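VOC domain-containing protein (Streptococcus mutans, PDB 3L7T) binds zinc through a metal site of the vicinal oxygen chelate fold and may act as a lactoylglutathione lyase (glyoxalase I). Local coordinates at residues V13-D17 with G58-T62. Residues are numbered along the deposited sequence.
Sequences VSDYD and GNKLT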
ATOM      1  N   VAL A  13       7.149  -8.291   5.708  1.00 19.37           N
ATOM      2  CA  VAL A  13       8.314  -8.891   5.062  1.00 19.49           C
ATOM      3  C   VAL A  13       8.587 -10.231   5.766  1.00 20.71           C
ATOM      4  O   VAL A  13       8.079 -10.457   6.865  1.00 19.80           O
ATOM      5  CB  VAL A  13       9.574  -7.989   5.130  1.00 19.47           C
ATOM      6  CG1 VAL A  13       9.321  -6.618   4.426  1.00 21.31           C
ATOM      7  CG2 VAL A  13      10.042  -7.786   6.580  1.00 19.18           C
ATOM      8  N   SER A  14       9.204 -11.158   5.047  1.00 20.89           N
ATOM      9  CA  SER A  14       9.444 -12.493   5.597  1.00 24.47           C
ATOM     10  C   SER A  14      10.710 -12.500   6.469  1.00 24.86           C
ATOM     11  O   SER A  14      10.767 -13.210   7.475  1.00 26.50           O
ATOM     12  CB  SER A  14       9.517 -13.559   4.473  1.00 22.30           C
ATOM     13  OG  SER A  14      10.692 -13.383   3.671  1.00 23.61           O
ATOM     14  N   ASP A  15      11.755 -11.824   6.005  1.00 24.96           N
ATOM     15  CA  ASP A  15      13.042 -11.867   6.683  1.00 27.11           C
ATOM     16  C   ASP A  15      13.413 -10.448   7.079  1.00 24.54           C
ATOM     17  O   ASP A  15      13.838  -9.667   6.237  1.00 25.90           O
ATOM     18  CB  ASP A  15      14.116 -12.452   5.741  1.00 25.48           C
ATOM     19  CG  ASP A  15      15.482 -12.569   6.402  1.00 35.40           C
ATOM     20  OD1 ASP A  15      15.942 -11.599   7.057  1.00 32.58           O
ATOM     21  OD2 ASP A  15      16.146 -13.609   6.190  1.00 37.40           O
ATOM     22  N   TYR A  16      13.218 -10.110   8.349  1.00 24.27           N
ATOM     23  CA  TYR A  16      13.391  -8.735   8.786  1.00 22.88           C
ATOM     24  C   TYR A  16      14.775  -8.158   8.450  1.00 27.54           C
ATOM     25  O   TYR A  16      14.872  -7.050   7.957  1.00 22.34           O
ATOM     26  CB  TYR A  16      13.036  -8.586  10.272  1.00 25.93           C
ATOM     27  CG  TYR A  16      13.140  -7.172  10.769  1.00 24.61           C
ATOM     28  CD1 TYR A  16      12.178  -6.223  10.427  1.00 22.73           C
ATOM     29  CD2 TYR A  16      14.303  -6.729  11.378  1.00 25.64           C
ATOM     30  CE1 TYR A  16      12.309  -4.930  10.827  1.00 24.89           C
ATOM     31  CE2 TYR A  16      14.429  -5.442  11.802  1.00 26.62           C
ATOM     32  CZ  TYR A  16      13.435  -4.536  11.527  1.00 26.91           C
ATOM     33  OH  TYR A  16      13.625  -3.227  11.953  1.00 26.31           O
ATOM     34  N   ASP A  17      15.849  -8.908   8.725  1.00 27.93           N
ATOM     35  CA  ASP A  17      17.188  -8.414   8.450  1.00 28.30           C
ATOM     36  C   ASP A  17      17.430  -8.156   6.970  1.00 28.14           C
ATOM     37  O   ASP A  17      18.121  -7.199   6.601  1.00 25.39           O
ATOM     38  CB  ASP A  17      18.259  -9.375   8.986  1.00 31.26           C
ATOM     39  CG  ASP A  17      18.301  -9.425  10.495  1.00 33.35           C
ATOM     40  OD1 ASP A  17      17.978  -8.420  11.159  1.00 38.16           O
ATOM     41  OD2 ASP A  17      18.612 -10.511  11.024  1.00 36.79           O
ATOM     42  N   GLY A  58       8.009  -7.238  10.454  1.00 21.36           N
ATOM     43  CA  GLY A  58       8.498  -8.577  10.133  1.00 19.39           C
ATOM     44  C   GLY A  58       9.178  -9.102  11.362  1.00 21.64           C
ATOM     45  O   GLY A  58       9.186  -8.455  12.406  1.00 20.56           O
ATOM     46  N   ASN A  59       9.751 -10.272  11.212  1.00 21.38           N
ATOM     47  CA  ASN A  59      10.450 -10.891  12.320  1.00 24.09           C
ATOM     48  C   ASN A  59      11.762 -11.466  11.805  1.00 23.62           C
ATOM     49  O   ASN A  59      11.927 -11.692  10.611  1.00 21.86           O
ATOM     50  CB  ASN A  59       9.579 -11.969  12.959  1.00 23.98           C
ATOM     51  CG  ASN A  59      10.098 -12.404  14.324  1.00 25.67           C
ATOM     52  OD1 ASN A  59      11.001 -11.787  14.859  1.00 28.16           O
ATOM     53  ND2 ASN A  59       9.510 -13.462  14.896  1.00 30.12           N
ATOM     54  N   LYS A  60      12.739 -11.609  12.702  1.00 26.51           N
ATOM     55  CA  LYS A  60      14.082 -12.021  12.309  1.00 25.38           C
ATOM     56  C   LYS A  60      14.090 -13.544  12.350  1.00 27.29           C
ATOM     57  O   LYS A  60      13.389 -14.109  13.173  1.00 25.98           O
ATOM     58  CB  LYS A  60      15.082 -11.492  13.342  1.00 27.52           C
ATOM     59  CG  LYS A  60      15.388 -10.040  13.195  1.00 26.26           C
ATOM     60  CD  LYS A  60      16.239  -9.517  14.320  1.00 29.14           C
ATOM     61  CE  LYS A  60      16.444  -8.029  14.135  1.00 30.90           C
ATOM     62  NZ  LYS A  60      17.357  -7.430  15.155  1.00 34.11           N
ATOM     63  N   LEU A  61      14.851 -14.186  11.461  1.00 28.03           N
ATOM     64  CA  LEU A  61      14.817 -15.659  11.330  1.00 35.08           C
ATOM     65  C   LEU A  61      15.396 -16.320  12.579  1.00 36.46           C
ATOM     66  O   LEU A  61      15.074 -17.462  12.893  1.00 41.59           O
ATOM     67  CB  LEU A  61      15.623 -16.114  10.109  1.00 33.55           C
ATOM     68  CG  LEU A  61      14.949 -16.306   8.744  1.00 36.54           C
ATOM     69  CD1 LEU A  61      14.084 -15.123   8.342  1.00 37.28           C
ATOM     70  CD2 LEU A  61      16.049 -16.539   7.693  1.00 37.03           C
ATOM     71  N   THR A  62      16.230 -15.573  13.288  1.00 38.90           N
ATOM     72  CA  THR A  62      16.853 -16.032  14.518  1.00 41.52           C
ATOM     73  C   THR A  62      15.931 -15.908  15.731  1.00 43.24           C
ATOM     74  O   THR A  62      16.226 -16.474  16.776  1.00 45.14           O
ATOM     75  CB  THR A  62      18.148 -15.243  14.810  1.00 41.77           C
ATOM     76  OG1 THR A  62      17.863 -13.838  14.839  1.00 43.43           O
ATOM     77  CG2 THR A  62      19.200 -15.501  13.743  1.00 39.86           C
TER
HETATM   78  O   HOH W   1       8.772 -12.095   9.080  1.00 23.61           O
HETATM   79  O   HOH W   2      15.914 -11.871   9.792  1.00 31.38           O
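Tyr-16 turns its side chain across the backbone of Gly-58, its CB 4.0 Å from the C of Gly-58, while the aliphatic part of the Lys-60 side chain reaches its ring, with Lys-60 CE 3.7 Å from Tyr-16 CD2. A CB on Gly-58 would collide with CG2 of Val-13, so the bare backbone lets the two segments lie this close. The direct bond runs from Tyr-16 N to Asn-59 O (3.0 Å): an amide in the first turn of helix 16-26, which has no preceding turn to bond to, finds its acceptor on the other segment. Asp-15, the N-cap, accepts from Lys-18 N through OD1, and the same oxygen takes water 2 (2.7 Å), which accepts from Leu-61 N (3.0 Å). Water 1 donates to Val-13 O (2.8 Å) and accepts from Asn-59 N (3.0 Å), carrying on where direct strand pairing ends. Beyond the backbone, the Tyr-16 ring stacks on Tyr-43, and its hydroxyl bonds to Glu-34. The general principle is that a helix start can be tied to the exit of a strand parallel to the one before it, here within a βαβββ module, the repeating unit of the vicinal oxygen chelate fold.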